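Local coordinates for protein esterase (Thermotoga maritima, PDB 3DOH) that probably hydrolyses carboxylic esters, as a thermostable esterase that joins an immunoglobulin-like N-terminal domain to an alpha/beta-hydrolase domain, at residues A[154-166]-A[213-225]. Residues are numbered along the deposited sequence; the frame is centred on the assembly and turned at random.
Sequences TGVEIPYRLFVPK and PCFVLAPQCPPNS. With SO4 (sulfate ion), chain G.
Strands 157-163 and 215-219 run antiparallel, their axes at 172° and 4.5 Å apart at closest approach, with Arg-161 and Ala-218 as well as Phe-163 and Val-216 forming hydrogen-bonded pairs. Beyond the last bridge the ladder gains one more bond, from Gln-220 N to Pro-159 O (2.8 Å). At the other end Pro-165 lies across the Phe-215 ring at about a right angle, its CD 3.4 Å from the ring centroid and almost exactly on the normal, a CH-pi contact; Val-164 CG2 also reaches the ring, at CE2. Along the same face of the sheet, Leu-217 CD1 meets Tyr-160 CD2 obliquely at 3.5 Å, and helix 242-257 covers both side chains. Tyr-160 CG sits between its own backbone N and carbonyl carbon (chi1 70°), which takes the ring off the sheet and away from the partner strand, with Ile-158 O in plane at its edge. The opposite face carries Phe-163, whose CB packs 3.9 Å from Val-216 CB while Cys-214 O lies in plane at its ring edge, 3.3 Å from CD2. Here Arg-161, bent at chi2 and chi3, turns away from Ala-218; its NH2 hydrogen-bonds Phe-144 O and its NH1 Asn-190 O, and both weakly bind a sulfate ion also held by His-138. The pairing joins strand 157-163, antiparallel also to 144-150, to 215-219, the first parallel strand beside 174-180, as in the alpha/beta-hydrolase central sheet.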
# COMPACT_ATOMS: atom_id res chain seq x y z
N THR A 154 4.63 -18.23 59.86
CA THR A 154 4.29 -19.26 58.84
C THR A 154 5.37 -19.86 57.92
O THR A 154 5.02 -20.63 57.02
CB THR A 154 3.13 -18.81 57.87
OG1 THR A 154 3.66 -17.99 56.82
CG2 THR A 154 1.98 -18.09 58.59
N GLY A 155 6.66 -19.52 58.09
CA GLY A 155 7.73 -20.07 57.24
C GLY A 155 7.87 -19.49 55.83
O GLY A 155 8.99 -19.20 55.38
N VAL A 156 6.73 -19.34 55.15
CA VAL A 156 6.67 -18.67 53.86
C VAL A 156 7.76 -17.63 53.72
O VAL A 156 7.93 -16.76 54.57
CB VAL A 156 5.30 -17.99 53.64
CG1 VAL A 156 5.03 -17.81 52.16
CG2 VAL A 156 4.19 -18.80 54.30
N GLU A 157 8.52 -17.74 52.63
CA GLU A 157 9.46 -16.69 52.25
C GLU A 157 8.98 -15.79 51.08
O GLU A 157 8.54 -16.27 50.04
CB GLU A 157 10.85 -17.27 51.98
CG GLU A 157 11.97 -16.27 52.31
CD GLU A 157 13.24 -16.89 52.91
OE1 GLU A 157 13.84 -17.81 52.26
OE2 GLU A 157 13.64 -16.44 54.03
N ILE A 158 9.04 -14.48 51.28
CA ILE A 158 8.48 -13.56 50.30
C ILE A 158 9.55 -12.60 49.84
O ILE A 158 9.99 -11.74 50.60
CB ILE A 158 7.23 -12.78 50.84
CG1 ILE A 158 6.02 -13.72 51.10
CG2 ILE A 158 6.86 -11.63 49.91
CD1 ILE A 158 5.34 -14.23 49.88
N PRO A 159 9.96 -12.74 48.57
CA PRO A 159 10.87 -11.73 48.03
C PRO A 159 10.11 -10.43 47.74
O PRO A 159 8.91 -10.47 47.34
CB PRO A 159 11.37 -12.38 46.72
CG PRO A 159 10.79 -13.76 46.68
CD PRO A 159 9.59 -13.74 47.55
N TYR A 160 10.77 -9.29 47.96
CA TYR A 160 10.17 -8.00 47.61
C TYR A 160 11.15 -6.95 47.13
O TYR A 160 12.34 -7.01 47.38
CB TYR A 160 9.30 -7.48 48.74
CG TYR A 160 10.03 -7.03 49.99
CD1 TYR A 160 10.45 -7.96 50.98
CD2 TYR A 160 10.27 -5.67 50.21
CE1 TYR A 160 11.10 -7.53 52.15
CE2 TYR A 160 10.91 -5.22 51.37
CZ TYR A 160 11.32 -6.16 52.33
OH TYR A 160 11.96 -5.69 53.45
N ARG A 161 10.62 -5.99 46.40
CA ARG A 161 11.40 -4.90 45.85
C ARG A 161 10.81 -3.67 46.46
O ARG A 161 9.59 -3.53 46.49
CB ARG A 161 11.29 -4.81 44.31
CG ARG A 161 11.72 -6.01 43.48
CD ARG A 161 13.20 -6.34 43.54
NE ARG A 161 14.06 -5.38 42.86
CZ ARG A 161 14.93 -5.67 41.88
NH1 ARG A 161 15.10 -6.91 41.42
NH2 ARG A 161 15.64 -4.68 41.35
N LEU A 162 11.66 -2.77 46.92
CA LEU A 162 11.22 -1.55 47.60
C LEU A 162 11.94 -0.34 47.04
O LEU A 162 13.15 -0.35 46.95
CB LEU A 162 11.55 -1.65 49.09
CG LEU A 162 11.41 -0.39 49.95
CD1 LEU A 162 9.95 -0.17 50.37
CD2 LEU A 162 12.29 -0.51 51.18
N PHE A 163 11.20 0.70 46.66
CA PHE A 163 11.80 1.98 46.20
C PHE A 163 11.84 2.94 47.38
O PHE A 163 10.85 3.18 48.03
CB PHE A 163 10.96 2.60 45.06
CG PHE A 163 11.45 3.96 44.54
CD1 PHE A 163 12.36 4.05 43.45
CD2 PHE A 163 10.92 5.16 45.06
CE1 PHE A 163 12.75 5.31 42.90
CE2 PHE A 163 11.32 6.43 44.54
CZ PHE A 163 12.25 6.50 43.45
N VAL A 164 13.00 3.50 47.64
CA VAL A 164 13.14 4.50 48.67
C VAL A 164 13.39 5.86 48.00
O VAL A 164 14.26 5.97 47.16
CB VAL A 164 14.34 4.08 49.61
CG1 VAL A 164 14.73 5.19 50.61
CG2 VAL A 164 14.00 2.75 50.33
N PRO A 165 12.62 6.91 48.36
CA PRO A 165 12.83 8.21 47.68
C PRO A 165 14.25 8.77 47.89
O PRO A 165 14.92 8.40 48.85
CB PRO A 165 11.77 9.14 48.30
CG PRO A 165 11.05 8.36 49.38
CD PRO A 165 11.57 6.95 49.41
N LYS A 166 14.70 9.64 46.99
CA LYS A 166 16.02 10.23 47.10
C LYS A 166 15.97 11.74 47.24
O LYS A 166 15.09 12.41 46.68
CB LYS A 166 16.90 9.86 45.91
CG LYS A 166 16.16 9.71 44.54
CD LYS A 166 16.94 10.34 43.35
CE LYS A 166 18.47 10.21 43.51
NZ LYS A 166 19.27 10.78 42.33
N PRO A 213 7.06 12.42 46.28
CA PRO A 213 7.96 11.44 46.88
C PRO A 213 7.24 10.52 47.86
O PRO A 213 6.22 10.91 48.43
CB PRO A 213 8.98 12.31 47.62
CG PRO A 213 8.22 13.55 47.96
CD PRO A 213 7.28 13.78 46.81
N CYS A 214 7.77 9.32 48.05
CA CYS A 214 7.07 8.10 47.65
C CYS A 214 7.96 6.87 47.82
O CYS A 214 9.01 6.76 47.19
CB CYS A 214 6.60 8.21 46.19
SG CYS A 214 5.62 6.81 45.62
N PHE A 215 7.52 5.95 48.68
CA PHE A 215 8.04 4.61 48.68
C PHE A 215 7.11 3.69 47.88
O PHE A 215 5.88 3.90 47.82
CB PHE A 215 8.08 4.06 50.10
CG PHE A 215 9.09 4.73 51.02
CD1 PHE A 215 8.78 5.92 51.67
CD2 PHE A 215 10.30 4.11 51.29
CE1 PHE A 215 9.70 6.52 52.54
CE2 PHE A 215 11.23 4.70 52.18
CZ PHE A 215 10.94 5.90 52.80
N VAL A 216 7.71 2.66 47.29
CA VAL A 216 6.95 1.63 46.59
C VAL A 216 7.41 0.27 47.03
O VAL A 216 8.57 -0.07 46.89
CB VAL A 216 7.14 1.69 45.08
CG1 VAL A 216 6.22 0.70 44.37
CG2 VAL A 216 6.89 3.09 44.57
N LEU A 217 6.48 -0.52 47.54
CA LEU A 217 6.74 -1.88 47.91
C LEU A 217 6.05 -2.76 46.90
O LEU A 217 4.84 -2.64 46.65
CB LEU A 217 6.20 -2.14 49.31
CG LEU A 217 5.81 -3.57 49.66
CD1 LEU A 217 7.01 -4.42 49.73
CD2 LEU A 217 5.09 -3.58 50.96
N ALA A 218 6.82 -3.69 46.35
CA ALA A 218 6.33 -4.59 45.34
C ALA A 218 6.74 -5.99 45.77
O ALA A 218 7.86 -6.42 45.54
CB ALA A 218 6.93 -4.24 43.98
N PRO A 219 5.87 -6.66 46.49
CA PRO A 219 6.06 -8.07 46.84
C PRO A 219 5.80 -9.11 45.75
O PRO A 219 4.93 -8.91 44.90
CB PRO A 219 5.08 -8.27 48.02
CG PRO A 219 4.05 -7.25 47.82
CD PRO A 219 4.72 -6.06 47.16
N GLN A 220 6.54 -10.22 45.79
CA GLN A 220 6.30 -11.35 44.85
C GLN A 220 5.72 -12.58 45.50
O GLN A 220 6.21 -13.06 46.51
CB GLN A 220 7.57 -11.78 44.13
CG GLN A 220 7.36 -13.00 43.25
CD GLN A 220 8.53 -13.23 42.31
OE1 GLN A 220 9.69 -13.22 42.72
NE2 GLN A 220 8.23 -13.43 41.02
N CYS A 221 4.65 -13.10 44.90
CA CYS A 221 3.94 -14.24 45.46
C CYS A 221 4.24 -15.51 44.67
O CYS A 221 4.49 -15.47 43.47
CB CYS A 221 2.43 -13.99 45.47
SG CYS A 221 1.42 -15.48 45.36
N PRO A 222 4.22 -16.65 45.36
CA PRO A 222 5.09 -17.78 45.01
C PRO A 222 4.31 -18.90 44.33
O PRO A 222 3.17 -19.16 44.69
CB PRO A 222 5.61 -18.25 46.37
CG PRO A 222 4.54 -17.86 47.33
CD PRO A 222 3.97 -16.57 46.81
N PRO A 223 4.94 -19.56 43.36
CA PRO A 223 4.29 -19.82 42.07
C PRO A 223 3.00 -20.61 42.23
O PRO A 223 2.16 -20.60 41.34
CB PRO A 223 5.34 -20.66 41.33
CG PRO A 223 6.64 -20.23 41.91
CD PRO A 223 6.36 -19.93 43.35
N ASN A 224 2.86 -21.29 43.36
CA ASN A 224 1.72 -22.18 43.59
C ASN A 224 0.82 -21.69 44.71
O ASN A 224 0.14 -22.48 45.36
CB ASN A 224 2.20 -23.60 43.88
CG ASN A 224 2.22 -24.48 42.64
OD1 ASN A 224 3.28 -24.85 42.15
ND2 ASN A 224 1.03 -24.80 42.14
N SER A 225 0.81 -20.38 44.93
CA SER A 225 -0.26 -19.73 45.68
C SER A 225 -0.67 -18.42 45.03
O SER A 225 -0.65 -18.28 43.80
CB SER A 225 0.17 -19.48 47.13
OG SER A 225 -0.93 -19.11 47.93
S SO4 G . 18.52 -4.94 39.18
O1 SO4 G . 17.62 -6.09 39.23
O2 SO4 G . 19.89 -5.48 39.06
O3 SO4 G . 18.39 -4.11 40.38
O4 SO4 G . 18.21 -4.12 38.00